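Local structure of putative retaining b-glycosidase (Saccharophagus degradans, 5A95) at residues A[56-61]-A[284-289]; A[65-70]-A[324-329]; A[230-235]-A[257-262]. The protein probably hydrolyses mixed-linkage beta-1,3-1,4-glucans as a retaining endo-glucanase of glycoside hydrolase family 5. The protein carries 1 engineered substitution. All coordinates share one frame; numbering follows the deposited sequence.

Interaction 1 of 3, residues A[56-61]-A[284-289]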
loop_
_atom_site.group_PDB
_atom_site.type_symbol
_atom_site.label_atom_id
_atom_site.label_comp_id
_atom_site.label_asym_id
_atom_site.label_seq_id
_atom_site.Cartn_x
_atom_site.Cartn_y
_atom_site.Cartn_z
ATOM N N ASN A 56 24.052 17.479 22.779
ATOM C CA ASN A 56 23.993 18.167 21.512
ATOM C C ASN A 56 25.186 17.896 20.617
ATOM O O ASN A 56 25.366 18.574 19.598
ATOM C CB ASN A 56 23.770 19.674 21.686
ATOM C CG ASN A 56 24.996 20.390 22.171
ATOM O OD1 ASN A 56 25.860 19.808 22.835
ATOM N ND2 ASN A 56 25.078 21.660 21.860
ATOM N N LYS A 57 26.011 16.913 20.968
ATOM C CA LYS A 57 27.234 16.634 20.212
ATOM C C LYS A 57 27.268 15.221 19.668
ATOM O O LYS A 57 26.697 14.296 20.241
ATOM C CB LYS A 57 28.451 16.778 21.118
ATOM C CG LYS A 57 28.655 18.152 21.718
ATOM C CD LYS A 57 28.809 19.237 20.670
ATOM C CE LYS A 57 29.373 20.503 21.320
ATOM N NZ LYS A 57 28.690 20.853 22.600
ATOM N N PHE A 58 27.982 15.064 18.571
ATOM C CA PHE A 58 28.524 13.772 18.220
ATOM C C PHE A 58 29.850 13.596 18.955
ATOM O O PHE A 58 30.636 14.550 19.051
ATOM C CB PHE A 58 28.769 13.653 16.713
ATOM C CG PHE A 58 27.544 13.896 15.883
ATOM C CD1 PHE A 58 26.467 13.035 15.961
ATOM C CD2 PHE A 58 27.451 14.987 15.037
ATOM C CE1 PHE A 58 25.337 13.227 15.198
ATOM C CE2 PHE A 58 26.309 15.212 14.272
ATOM C CZ PHE A 58 25.248 14.318 14.362
ATOM N N ILE A 59 30.139 12.358 19.375
ATOM C CA ILE A 59 31.423 12.022 20.019
ATOM C C ILE A 59 31.988 10.732 19.462
ATOM O O ILE A 59 31.230 9.864 18.987
ATOM C CB ILE A 59 31.308 11.920 21.544
ATOM C CG1 ILE A 59 30.279 10.877 21.974
ATOM C CG2 ILE A 59 31.006 13.287 22.122
ATOM C CD1 ILE A 59 30.379 10.516 23.437
ATOM N N ASP A 60 33.316 10.611 19.515
ATOM C CA ASP A 60 33.972 9.351 19.193
ATOM C C ASP A 60 34.117 8.514 20.461
ATOM O O ASP A 60 33.589 8.882 21.524
ATOM C CB ASP A 60 35.301 9.585 18.473
ATOM C CG ASP A 60 36.366 10.225 19.361
ATOM O OD1 ASP A 60 36.218 10.233 20.589
ATOM O OD2 ASP A 60 37.344 10.742 18.780
ATOM N N ASP A 61 34.806 7.377 20.327
ATOM C CA ASP A 61 34.959 6.418 21.423
ATOM C C ASP A 61 35.981 6.832 22.486
ATOM O O ASP A 61 36.122 6.130 23.486
ATOM C CB ASP A 61 35.217 4.988 20.895
ATOM C CG ASP A 61 36.538 4.824 20.163
ATOM O OD1 ASP A 61 37.377 5.746 20.170
ATOM O OD2 ASP A 61 36.736 3.704 19.602
ATOM N N THR A 284 20.590 21.939 21.514
ATOM C CA THR A 284 20.042 20.812 22.266
ATOM C C THR A 284 20.374 19.440 21.699
ATOM O O THR A 284 20.553 18.474 22.446
ATOM C CB THR A 284 18.515 20.984 22.435
ATOM O OG1 THR A 284 18.256 22.262 23.004
ATOM C CG2 THR A 284 17.931 19.905 23.309
ATOM N N TYR A 285 20.449 19.357 20.373
ATOM C CA TYR A 285 20.653 18.120 19.647
ATOM C C TYR A 285 21.762 18.331 18.629
ATOM O O TYR A 285 21.977 19.445 18.185
ATOM C CB TYR A 285 19.383 17.733 18.854
ATOM C CG TYR A 285 18.134 17.745 19.681
ATOM C CD1 TYR A 285 17.830 16.711 20.580
ATOM C CD2 TYR A 285 17.241 18.800 19.603
ATOM C CE1 TYR A 285 16.669 16.743 21.348
ATOM C CE2 TYR A 285 16.102 18.850 20.386
ATOM C CZ TYR A 285 15.803 17.808 21.234
ATOM O OH TYR A 285 14.679 17.861 22.021
ATOM N N PRO A 286 22.424 17.255 18.215
ATOM C CA PRO A 286 23.345 17.400 17.084
ATOM C C PRO A 286 22.559 17.649 15.795
ATOM O O PRO A 286 21.481 17.073 15.594
ATOM C CB PRO A 286 24.069 16.056 17.010
ATOM C CG PRO A 286 23.631 15.270 18.214
ATOM C CD PRO A 286 22.331 15.866 18.687
ATOM N N VAL A 287 23.119 18.491 14.932
ATOM C CA VAL A 287 22.508 18.831 13.653
ATOM C C VAL A 287 23.498 18.570 12.536
ATOM O O VAL A 287 24.693 18.892 12.654
ATOM C CB VAL A 287 22.078 20.311 13.638
ATOM C CG1 VAL A 287 21.639 20.802 12.265
ATOM C CG2 VAL A 287 20.994 20.517 14.657
ATOM N N ILE A 288 23.009 17.970 11.453
ATOM C CA ILE A 288 23.798 17.828 10.255
ATOM C C ILE A 288 23.095 18.535 9.105
ATOM O O ILE A 288 21.932 18.239 8.768
ATOM C CB ILE A 288 24.103 16.362 9.828
ATOM C CG1 ILE A 288 24.513 15.485 11.003
ATOM C CG2 ILE A 288 25.151 16.336 8.719
ATOM C CD1 ILE A 288 24.735 14.020 10.651
ATOM N N ALA A 289 23.794 19.513 8.525
ATOM C CA ALA A 289 23.316 20.171 7.324
ATOM C C ALA A 289 23.662 19.267 6.147
ATOM O O ALA A 289 24.730 19.410 5.539
ATOM C CB ALA A 289 23.937 21.552 7.221
#
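Phe58 lays its ring against Pro286 and Ile288 at the floor of the (beta/alpha)8 barrel. Residues 57-59 form the second strand of an N-terminal hairpin that plugs the bottom of the barrel. Residues 284-286 lead from below into barrel strand 287-289. Phe58 CG stands anti to its own carbonyl carbon (chi1 -57°). This torsion sends the ring across to Pro286, while CB itself makes no close approach. Both CD atoms lie near Pro286 CB, Phe58 CD1 at 4.0 Å. CE1 comes nearer and also touches Pro286 CG. On the other branch, CE2 has both Pro286 CB and Ile288 CG1 within van der Waals range. The tip, CZ, packs most closely: Phe58 CZ lies 3.4 Å from Pro286 CB and 3.6 Å from Ile288 CG1. Pro286 CB sits over one ring face, toward the rim, in a CH-pi contact with the centroid 3.6 Å away. The side chain of Ile288 meets that of Phe58 at about a right angle. Phe58 also packs edge-to-face with Phe68 of the first barrel strand. At the outer end, Asn56 ND2 bonds to Ala282 O, and Asn56 OD1 accepts from Lys57 NZ at 3.0 Å. Asn56 CB rests on the backbone, 3.4 Å from Thr284 C. Next to it, Pro286 CA makes a CA-H...O contact of 3.4 Å with Asn56 O.

Interaction 2 of 3, residues A[65-70]-A[324-329]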
loop_
_atom_site.group_PDB
_atom_site.type_symbol
_atom_site.label_atom_id
_atom_site.label_comp_id
_atom_site.label_asym_id
_atom_site.label_seq_id
_atom_site.Cartn_x
_atom_site.Cartn_y
_atom_site.Cartn_z
ATOM N N THR A 65 34.566 15.384 20.897
ATOM C CA THR A 65 33.572 15.902 19.992
ATOM C C THR A 65 33.988 15.680 18.551
ATOM O O THR A 65 35.139 15.939 18.166
ATOM C CB THR A 65 33.313 17.387 20.269
ATOM O OG1 THR A 65 32.808 17.514 21.608
ATOM C CG2 THR A 65 32.318 17.966 19.256
ATOM N N PHE A 66 33.044 15.164 17.765
ATOM C CA PHE A 66 33.252 14.832 16.377
ATOM C C PHE A 66 32.317 15.687 15.534
ATOM O O PHE A 66 31.175 15.911 15.901
ATOM C CB PHE A 66 32.952 13.346 16.151
ATOM C CG PHE A 66 33.180 12.895 14.750
ATOM C CD1 PHE A 66 34.445 12.497 14.308
ATOM C CD2 PHE A 66 32.127 12.892 13.847
ATOM C CE1 PHE A 66 34.625 12.102 12.990
ATOM C CE2 PHE A 66 32.318 12.502 12.543
ATOM C CZ PHE A 66 33.560 12.132 12.108
ATOM N N THR A 67 32.799 16.138 14.389
ATOM C CA THR A 67 31.979 16.886 13.423
ATOM C C THR A 67 32.041 16.189 12.084
ATOM O O THR A 67 33.118 15.986 11.553
ATOM C CB THR A 67 32.524 18.343 13.294
ATOM O OG1 THR A 67 32.614 18.924 14.614
ATOM C CG2 THR A 67 31.641 19.184 12.440
ATOM N N PHE A 68 30.890 15.797 11.537
ATOM C CA PHE A 68 30.868 15.284 10.156
ATOM C C PHE A 68 31.105 16.485 9.222
ATOM O O PHE A 68 30.428 17.514 9.344
ATOM C CB PHE A 68 29.525 14.624 9.799
ATOM C CG PHE A 68 29.164 13.420 10.631
ATOM C CD1 PHE A 68 29.589 12.160 10.265
ATOM C CD2 PHE A 68 28.419 13.542 11.790
ATOM C CE1 PHE A 68 29.286 11.053 11.010
ATOM C CE2 PHE A 68 28.080 12.420 12.530
ATOM C CZ PHE A 68 28.536 11.183 12.162
ATOM N N ARG A 69 32.072 16.352 8.324
ATOM C CA ARG A 69 32.433 17.385 7.372
ATOM C C ARG A 69 32.736 16.664 6.075
ATOM O O ARG A 69 33.712 15.913 5.960
ATOM C CB ARG A 69 33.690 18.172 7.807
ATOM C CG ARG A 69 33.573 18.938 9.119
ATOM C CD ARG A 69 34.871 19.700 9.453
ATOM N NE ARG A 69 35.998 18.766 9.491
ATOM C CZ ARG A 69 36.474 18.157 10.563
ATOM N NH1 ARG A 69 35.969 18.400 11.775
ATOM N NH2 ARG A 69 37.461 17.287 10.413
ATOM N N GLY A 70 31.914 16.888 5.061
ATOM C CA GLY A 70 32.153 16.212 3.793
ATOM C C GLY A 70 31.208 16.608 2.698
ATOM O O GLY A 70 30.771 17.760 2.621
ATOM N N GLY A 324 28.747 24.729 15.857
ATOM C CA GLY A 324 29.300 23.386 15.831
ATOM C C GLY A 324 28.561 22.388 14.966
ATOM O O GLY A 324 28.660 21.187 15.206
ATOM N N VAL A 325 27.865 22.882 13.939
ATOM C CA VAL A 325 27.007 22.096 13.056
ATOM C C VAL A 325 27.848 21.297 12.059
ATOM O O VAL A 325 28.803 21.805 11.487
ATOM C CB VAL A 325 25.997 23.043 12.374
ATOM C CG1 VAL A 325 25.287 22.376 11.211
ATOM C CG2 VAL A 325 24.960 23.512 13.408
ATOM N N SER A 326 27.475 20.028 11.873
ATOM C CA SER A 326 28.078 19.155 10.869
ATOM C C SER A 326 27.457 19.409 9.496
ATOM O O SER A 326 26.376 20.001 9.399
ATOM C CB SER A 326 27.840 17.718 11.283
ATOM O OG SER A 326 28.568 17.353 12.443
ATOM N N TYR A 327 28.124 18.984 8.435
ATOM C CA TYR A 327 27.618 19.273 7.099
ATOM C C TYR A 327 28.172 18.354 6.024
ATOM O O TYR A 327 29.288 17.882 6.096
ATOM C CB TYR A 327 27.892 20.735 6.700
ATOM C CG TYR A 327 29.338 21.130 6.747
ATOM C CD1 TYR A 327 30.167 20.946 5.653
ATOM C CD2 TYR A 327 29.891 21.651 7.896
ATOM C CE1 TYR A 327 31.503 21.317 5.694
ATOM C CE2 TYR A 327 31.219 22.026 7.950
ATOM C CZ TYR A 327 32.028 21.844 6.852
ATOM O OH TYR A 327 33.376 22.195 6.890
ATOM N N THR A 328 27.350 18.160 4.987
ATOM C CA THR A 328 27.769 17.523 3.757
ATOM C C THR A 328 27.261 18.340 2.569
ATOM O O THR A 328 26.058 18.427 2.314
ATOM C CB THR A 328 27.311 16.068 3.633
ATOM O OG1 THR A 328 25.911 15.933 3.835
ATOM C CG2 THR A 328 28.028 15.179 4.623
ATOM N N VAL A 329 28.188 18.938 1.814
ATOM C CA VAL A 329 27.857 19.826 0.724
ATOM C C VAL A 329 27.202 19.017 -0.414
ATOM O O VAL A 329 27.577 17.863 -0.676
ATOM C CB VAL A 329 29.134 20.500 0.185
ATOM C CG1 VAL A 329 28.846 21.470 -0.952
ATOM C CG2 VAL A 329 29.855 21.240 1.303
#
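Thr67 touches Ser326 where two parallel strands of the (beta/alpha)8 barrel come together. Strand 65-72 is the first barrel strand and 326-329 the last, and their pairing closes the barrel. Thr67 CG2 lies against Ser326 OG at 3.6 Å. Phe68 N donates to that same hydroxyl oxygen over 2.9 Å, in a bent bond (136°). Ser326 OG is anti to its carbonyl carbon (chi1 -69°), which turns it to Phe68 N. A side chain thus takes up the backbone N-H just ahead of the regular pairing. Phe68 CB also packs on Ser326 CB. Phe68 O accepts from Tyr327 N at 2.9 Å. Arg69 follows, beside Tyr327. Its aliphatic chain crosses the outer part of the phenol, with Arg69 CD 3.9 Å from Tyr327 OH. Both side chains leave the barrel on the side of helix 350-363. Gly70 bonds through both its N and its O. Gly70 N donates to Tyr327 O at 3.0 Å. Gly70 O accepts from Val329 N, also at 3.0 Å. The same oxygen receives a CA-H...O contact from Thr328 CA, at 3.2 Å with 150° at the hydrogen.

Interaction 3 of 3, residues A[230-235]-A[257-262]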
loop_
_atom_site.group_PDB
_atom_site.type_symbol
_atom_site.label_atom_id
_atom_site.label_comp_id
_atom_site.label_asym_id
_atom_site.label_seq_id
_atom_site.Cartn_x
_atom_site.Cartn_y
_atom_site.Cartn_z
ATOM N N PHE A 230 9.746 19.884 7.772
ATOM C CA PHE A 230 9.060 20.287 6.542
ATOM C C PHE A 230 9.797 21.392 5.802
ATOM O O PHE A 230 10.912 21.810 6.156
ATOM C CB PHE A 230 7.602 20.684 6.856
ATOM C CG PHE A 230 6.790 19.607 7.554
ATOM C CD1 PHE A 230 6.928 18.277 7.233
ATOM C CD2 PHE A 230 5.846 19.955 8.501
ATOM C CE1 PHE A 230 6.156 17.296 7.844
ATOM C CE2 PHE A 230 5.079 18.989 9.109
ATOM C CZ PHE A 230 5.240 17.682 8.788
ATOM N N ASN A 231 9.186 21.826 4.689
ATOM C CA ASN A 231 9.789 22.796 3.786
ATOM C C ASN A 231 11.131 22.295 3.264
ATOM O O ASN A 231 12.110 23.030 3.212
ATOM C CB ASN A 231 9.934 24.175 4.464
ATOM C CG ASN A 231 10.276 25.286 3.482
ATOM O OD1 ASN A 231 10.156 25.131 2.268
ATOM N ND2 ASN A 231 10.800 26.386 4.004
ATOM N N TRP A 232 11.135 21.051 2.805
ATOM C CA TRP A 232 12.319 20.402 2.259
ATOM C C TRP A 232 13.458 20.345 3.290
ATOM O O TRP A 232 14.587 20.797 3.039
ATOM C CB TRP A 232 12.795 21.059 0.964
ATOM C CG TRP A 232 11.892 20.909 -0.238
ATOM C CD1 TRP A 232 12.082 20.018 -1.254
ATOM C CD2 TRP A 232 10.745 21.678 -0.580
ATOM N NE1 TRP A 232 11.115 20.184 -2.221
ATOM C CE2 TRP A 232 10.289 21.204 -1.846
ATOM C CE3 TRP A 232 10.083 22.745 0.014
ATOM C CZ2 TRP A 232 9.162 21.720 -2.479
ATOM C CZ3 TRP A 232 8.957 23.251 -0.622
ATOM C CH2 TRP A 232 8.512 22.746 -1.854
ATOM N N ALA A 233 13.154 19.779 4.457
ATOM C CA ALA A 233 14.133 19.606 5.527
ATOM C C ALA A 233 14.728 20.939 5.939
ATOM O O ALA A 233 15.909 21.047 6.189
ATOM C CB ALA A 233 15.242 18.615 5.118
ATOM N N TYR A 234 13.891 21.939 6.105
ATOM C CA TYR A 234 14.338 23.253 6.515
ATOM C C TYR A 234 13.819 23.695 7.876
ATOM O O TYR A 234 14.540 24.350 8.624
ATOM C CB TYR A 234 14.052 24.303 5.419
ATOM C CG TYR A 234 14.712 25.606 5.727
ATOM C CD1 TYR A 234 16.093 25.761 5.615
ATOM C CD2 TYR A 234 13.968 26.687 6.156
ATOM C CE1 TYR A 234 16.696 26.941 5.965
ATOM C CE2 TYR A 234 14.581 27.899 6.480
ATOM C CZ TYR A 234 15.967 28.003 6.391
ATOM O OH TYR A 234 16.621 29.174 6.751
ATOM N N ASP A 235 12.596 23.329 8.230
ATOM C CA ASP A 235 11.970 23.840 9.455
ATOM C C ASP A 235 11.994 22.806 10.581
ATOM O O ASP A 235 11.200 21.858 10.587
ATOM C CB ASP A 235 10.528 24.295 9.168
ATOM C CG ASP A 235 9.858 24.937 10.385
ATOM O OD1 ASP A 235 10.554 25.221 11.378
ATOM O OD2 ASP A 235 8.635 25.177 10.310
ATOM N N PRO A 257 20.870 28.752 -0.026
ATOM C CA PRO A 257 20.963 30.191 0.172
ATOM C C PRO A 257 19.675 30.993 0.136
ATOM O O PRO A 257 19.557 32.009 0.825
ATOM C CB PRO A 257 21.905 30.670 -0.968
ATOM C CG PRO A 257 21.959 29.543 -1.948
ATOM C CD PRO A 257 21.792 28.301 -1.090
ATOM N N GLN A 258 18.700 30.531 -0.660
ATOM C CA GLN A 258 17.449 31.276 -0.847
ATOM C C GLN A 258 16.313 30.744 0.024
ATOM O O GLN A 258 15.204 31.239 -0.073
ATOM C CB GLN A 258 17.037 31.322 -2.312
ATOM C CG GLN A 258 18.094 31.974 -3.194
ATOM C CD GLN A 258 17.772 31.836 -4.651
ATOM O OE1 GLN A 258 17.839 30.740 -5.217
ATOM N NE2 GLN A 258 17.426 32.945 -5.279
ATOM N N LYS A 259 16.594 29.802 0.932
ATOM C CA LYS A 259 15.566 29.387 1.877
ATOM C C LYS A 259 15.162 30.522 2.824
ATOM O O LYS A 259 13.982 30.783 3.021
ATOM C CB LYS A 259 15.997 28.167 2.682
ATOM C CG LYS A 259 16.214 26.910 1.845
ATOM C CD LYS A 259 15.003 26.451 1.015
ATOM C CE LYS A 259 13.849 25.949 1.842
ATOM N NZ LYS A 259 12.782 25.340 0.999
ATOM N N ALA A 260 16.154 31.168 3.415
ATOM C CA ALA A 260 15.905 32.383 4.194
ATOM C C ALA A 260 15.871 33.565 3.241
ATOM O O ALA A 260 16.721 33.671 2.368
ATOM C CB ALA A 260 16.990 32.576 5.235
ATOM N N LYS A 261 14.937 34.485 3.462
ATOM C CA LYS A 261 14.701 35.597 2.559
ATOM C C LYS A 261 14.664 36.915 3.340
ATOM O O LYS A 261 13.632 37.588 3.409
ATOM C CB LYS A 261 13.411 35.385 1.746
ATOM C CG LYS A 261 13.460 34.125 0.906
ATOM C CD LYS A 261 12.187 33.857 0.126
ATOM C CE LYS A 261 12.281 32.574 -0.687
ATOM N NZ LYS A 261 12.419 31.374 0.182
ATOM N N PRO A 262 15.819 37.311 3.903
ATOM C CA PRO A 262 15.837 38.628 4.559
ATOM C C PRO A 262 15.659 39.748 3.552
ATOM O O PRO A 262 16.138 39.660 2.427
ATOM C CB PRO A 262 17.236 38.707 5.153
ATOM C CG PRO A 262 18.062 37.805 4.273
ATOM C CD PRO A 262 17.153 36.689 3.866
HETATM O O HOH W 1 11.830 29.027 3.104
#
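At the glucan-binding end of the barrel, Lys259 in one loop reaches across to Asn231 and Tyr234 in another. Lys259 CB lies over one face of the Tyr234 ring, 3.7 Å from the centroid, in a CH-pi contact. The lysine and tyrosine side chains run past each other in opposite directions. Two successive bends, chi2 -57° and chi3 -68°, fold the lysine chain so that its methylenes keep to the tyrosine and NZ arrives at Asn231. Lys259 NZ donates to Asn231 OD1 at 2.9 Å. The donor stands above the amide plane, 57° out of it. A weak bond joins Lys259 NZ to Asn231 O. The backbone here forms a left-handed helical turn, in which Asn231, Trp232 and Ala233 all have positive phi. Phe230 O accepts from both Tyr234 N and Asp235 N. The turn follows barrel strand 224-227, and the lysine loop follows the next strand, 250-252. The Trp232 side chain is about 4 Å from a bound glucose unit, and its NE1 bonds to Gln153 OE1. The amide of Asn231 is held at both ends. Its ND2 donates to a water at 3.0 Å, and the water donates in turn to Lys259 O at 2.8 Å. At the far end of the tyrosine, Tyr234 OH packs on Ala260 CB at 3.7 Å.

In the fold
Interactions 1 and 2 touch, with centres about 9 Å apart. Strands 57-59 and 65-72 are antiparallel neighbours, and Phe58 O probably accepts from Phe66 N. Strands 287-289 and 326-329 are parallel neighbours in the same sheet. Along the chain the four segments alternate, so hairpin and first strand are tied to the last two barrel strands. Interaction 3 lies between their segments in sequence, but its centre lies about 21 and 19 Å from theirs, and it touches neither. It joins a helical turn and a loop near the bound glucan. Interaction 1 seats the floor hairpin on the wall that interaction 2 closes, while interaction 3 lies at the sugar-binding end.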